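Local coordinates for heat shock protein-related protein (Deinococcus radiodurans, PDB 4FEI) that belongs to the small heat shock protein family and probably acts as a stress-response chaperone that limits aggregation of unfolded proteins, at residues 7-12 / 65-70. Numbering follows the deposited sequence.
Sequences PAADWR and RELAFP
Trp11 and Pro70 make the closest apolar contact between 7-12 and 65-70, with Trp11 CG 3.3 Å from Pro70 CG. Pro70 CG stands 21° off the normal of the five-membered ring of Trp11, a CH-pi contact, while Pro70 CD lies over the same indole. At the far end of the indole, Trp11 CH2 comes 3.5 Å from Phe69 CD2, the rings meeting obliquely, neither stacked nor edge-to-face. Leu67 CB meets the indole edge, 4.3 Å from Trp11 CZ2, and Leu67 CD2 approaches Ala9 CB.

The polar part is one hydrogen bond, Arg65 NH1 to Pro7 O at 2.8 Å, bent to 138° at the hydrogen. Arg65 CD also lies 3.4 Å from Pro7 O, and Leu67 CD2 covers one guanidinium face. The same NH1 forms a salt bridge with Glu57 of the second subunit, whose OE1 also accepts a hydrogen bond from Ala9 N.

The axes of 9-12 and 65-68 approach to 10.0 Å, their N-to-C directions 24° apart, too distant for backbone pairing: this is face-to-face packing of the alpha-crystallin beta-sandwich. Leu67, with loop residues Phe69 and Pro70, thus packs on Ala9 and Trp11 of the opposing sheet, whereas Arg65 adds a polar link and couples this packing to the dimer interface.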
loop_
_atom_site.group_PDB
_atom_site.type_symbol
_atom_site.label_atom_id
_atom_site.label_comp_id
_atom_site.label_asym_id
_atom_site.label_seq_id
_atom_site.Cartn_x
_atom_site.Cartn_y
_atom_site.Cartn_z
ATOM N N PRO A 7 2.156 -7.237 -5.084
ATOM C CA PRO A 7 2.256 -5.775 -4.901
ATOM C C PRO A 7 2.558 -5.076 -6.211
ATOM O O PRO A 7 3.469 -5.500 -6.946
ATOM C CB PRO A 7 3.408 -5.604 -3.889
ATOM C CG PRO A 7 4.127 -6.910 -3.824
ATOM C CD PRO A 7 3.209 -7.988 -4.354
ATOM N N ALA A 8 1.778 -4.025 -6.498
ATOM C CA ALA A 8 1.889 -3.258 -7.729
ATOM C C ALA A 8 3.278 -2.536 -7.870
ATOM O O ALA A 8 3.819 -2.001 -6.881
ATOM C CB ALA A 8 0.714 -2.291 -7.843
ATOM N N ALA A 9 3.833 -2.534 -9.078
ATOM C CA ALA A 9 5.233 -2.068 -9.346
ATOM C C ALA A 9 5.307 -1.009 -10.474
ATOM O O ALA A 9 4.682 -1.145 -11.515
ATOM C CB ALA A 9 6.127 -3.235 -9.702
ATOM N N ASP A 10 6.085 0.034 -10.245
ATOM C CA ASP A 10 6.393 1.037 -11.250
ATOM C C ASP A 10 7.900 1.046 -11.507
ATOM O O ASP A 10 8.696 0.833 -10.601
ATOM C CB ASP A 10 6.023 2.448 -10.731
ATOM C CG ASP A 10 4.528 2.755 -10.842
ATOM O OD1 ASP A 10 3.795 1.955 -11.469
ATOM O OD2 ASP A 10 4.113 3.795 -10.300
ATOM N N TRP A 11 8.272 1.351 -12.731
ATOM C CA TRP A 11 9.638 1.715 -13.079
ATOM C C TRP A 11 9.690 3.186 -13.481
ATOM O O TRP A 11 9.007 3.625 -14.392
ATOM C CB TRP A 11 10.140 0.849 -14.225
ATOM C CG TRP A 11 10.434 -0.584 -13.775
ATOM C CD1 TRP A 11 9.647 -1.689 -13.977
ATOM C CD2 TRP A 11 11.605 -1.041 -13.074
ATOM N NE1 TRP A 11 10.262 -2.812 -13.418
ATOM C CE2 TRP A 11 11.454 -2.434 -12.853
ATOM C CE3 TRP A 11 12.763 -0.414 -12.624
ATOM C CZ2 TRP A 11 12.436 -3.210 -12.217
ATOM C CZ3 TRP A 11 13.736 -1.179 -11.958
ATOM C CH2 TRP A 11 13.562 -2.558 -11.761
ATOM N N ARG A 12 10.475 3.957 -12.751
ATOM C CA ARG A 12 10.612 5.387 -13.041
ATOM C C ARG A 12 12.004 5.654 -13.620
ATOM O O ARG A 12 13.013 5.125 -13.135
ATOM C CB ARG A 12 10.379 6.218 -11.769
ATOM C CG ARG A 12 10.643 7.736 -11.926
ATOM C CD ARG A 12 10.413 8.467 -10.607
ATOM N NE ARG A 12 11.211 7.943 -9.475
ATOM C CZ ARG A 12 10.901 8.122 -8.184
ATOM N NH1 ARG A 12 9.781 8.794 -7.840
ATOM N NH2 ARG A 12 11.694 7.613 -7.226
ATOM N N ARG A 65 7.898 -11.390 -6.469
ATOM C CA ARG A 65 7.905 -10.837 -7.841
ATOM C C ARG A 65 9.257 -10.981 -8.528
ATOM O O ARG A 65 10.305 -10.781 -7.898
ATOM C CB ARG A 65 7.419 -9.390 -7.878
ATOM C CG ARG A 65 6.021 -9.279 -7.338
ATOM C CD ARG A 65 5.299 -8.192 -7.905
ATOM N NE ARG A 65 4.973 -8.422 -9.306
ATOM C CZ ARG A 65 4.508 -7.451 -10.083
ATOM N NH1 ARG A 65 4.295 -6.216 -9.564
ATOM N NH2 ARG A 65 4.271 -7.687 -11.354
ATOM N N GLU A 66 9.214 -11.362 -9.799
ATOM C CA GLU A 66 10.389 -11.449 -10.661
ATOM C C GLU A 66 10.189 -10.394 -11.772
ATOM O O GLU A 66 9.270 -10.511 -12.616
ATOM C CB GLU A 66 10.522 -12.849 -11.235
ATOM C CG GLU A 66 11.916 -13.335 -11.440
ATOM C CD GLU A 66 11.994 -14.859 -11.640
ATOM O OE1 GLU A 66 12.777 -15.528 -10.879
ATOM O OE2 GLU A 66 11.299 -15.396 -12.558
ATOM N N LEU A 67 11.022 -9.338 -11.739
ATOM C CA LEU A 67 10.760 -8.125 -12.521
ATOM C C LEU A 67 11.972 -7.806 -13.381
ATOM O O LEU A 67 13.089 -7.684 -12.859
ATOM C CB LEU A 67 10.430 -6.912 -11.616
ATOM C CG LEU A 67 9.366 -7.017 -10.522
ATOM C CD1 LEU A 67 9.603 -5.925 -9.511
ATOM C CD2 LEU A 67 7.914 -6.962 -11.039
ATOM N N ALA A 68 11.750 -7.697 -14.694
ATOM C CA ALA A 68 12.853 -7.488 -15.655
ATOM C C ALA A 68 13.160 -6.022 -15.696
ATOM O O ALA A 68 12.216 -5.202 -15.716
ATOM C CB ALA A 68 12.436 -7.959 -17.052
ATOM N N PHE A 69 14.447 -5.667 -15.689
ATOM C CA PHE A 69 14.846 -4.247 -15.846
ATOM C C PHE A 69 14.433 -3.717 -17.226
ATOM O O PHE A 69 14.753 -4.323 -18.232
ATOM C CB PHE A 69 16.350 -4.059 -15.685
ATOM C CG PHE A 69 16.872 -4.403 -14.323
ATOM C CD1 PHE A 69 17.692 -5.531 -14.127
ATOM C CD2 PHE A 69 16.574 -3.594 -13.238
ATOM C CE1 PHE A 69 18.172 -5.851 -12.859
ATOM C CE2 PHE A 69 17.061 -3.895 -11.950
ATOM C CZ PHE A 69 17.866 -5.025 -11.763
ATOM N N PRO A 70 13.723 -2.583 -17.264
ATOM C CA PRO A 70 13.306 -1.966 -18.551
ATOM C C PRO A 70 14.507 -1.419 -19.289
ATOM O O PRO A 70 14.438 -1.198 -20.500
ATOM C CB PRO A 70 12.399 -0.775 -18.115
ATOM C CG PRO A 70 12.046 -1.063 -16.669
ATOM C CD PRO A 70 13.213 -1.835 -16.096
#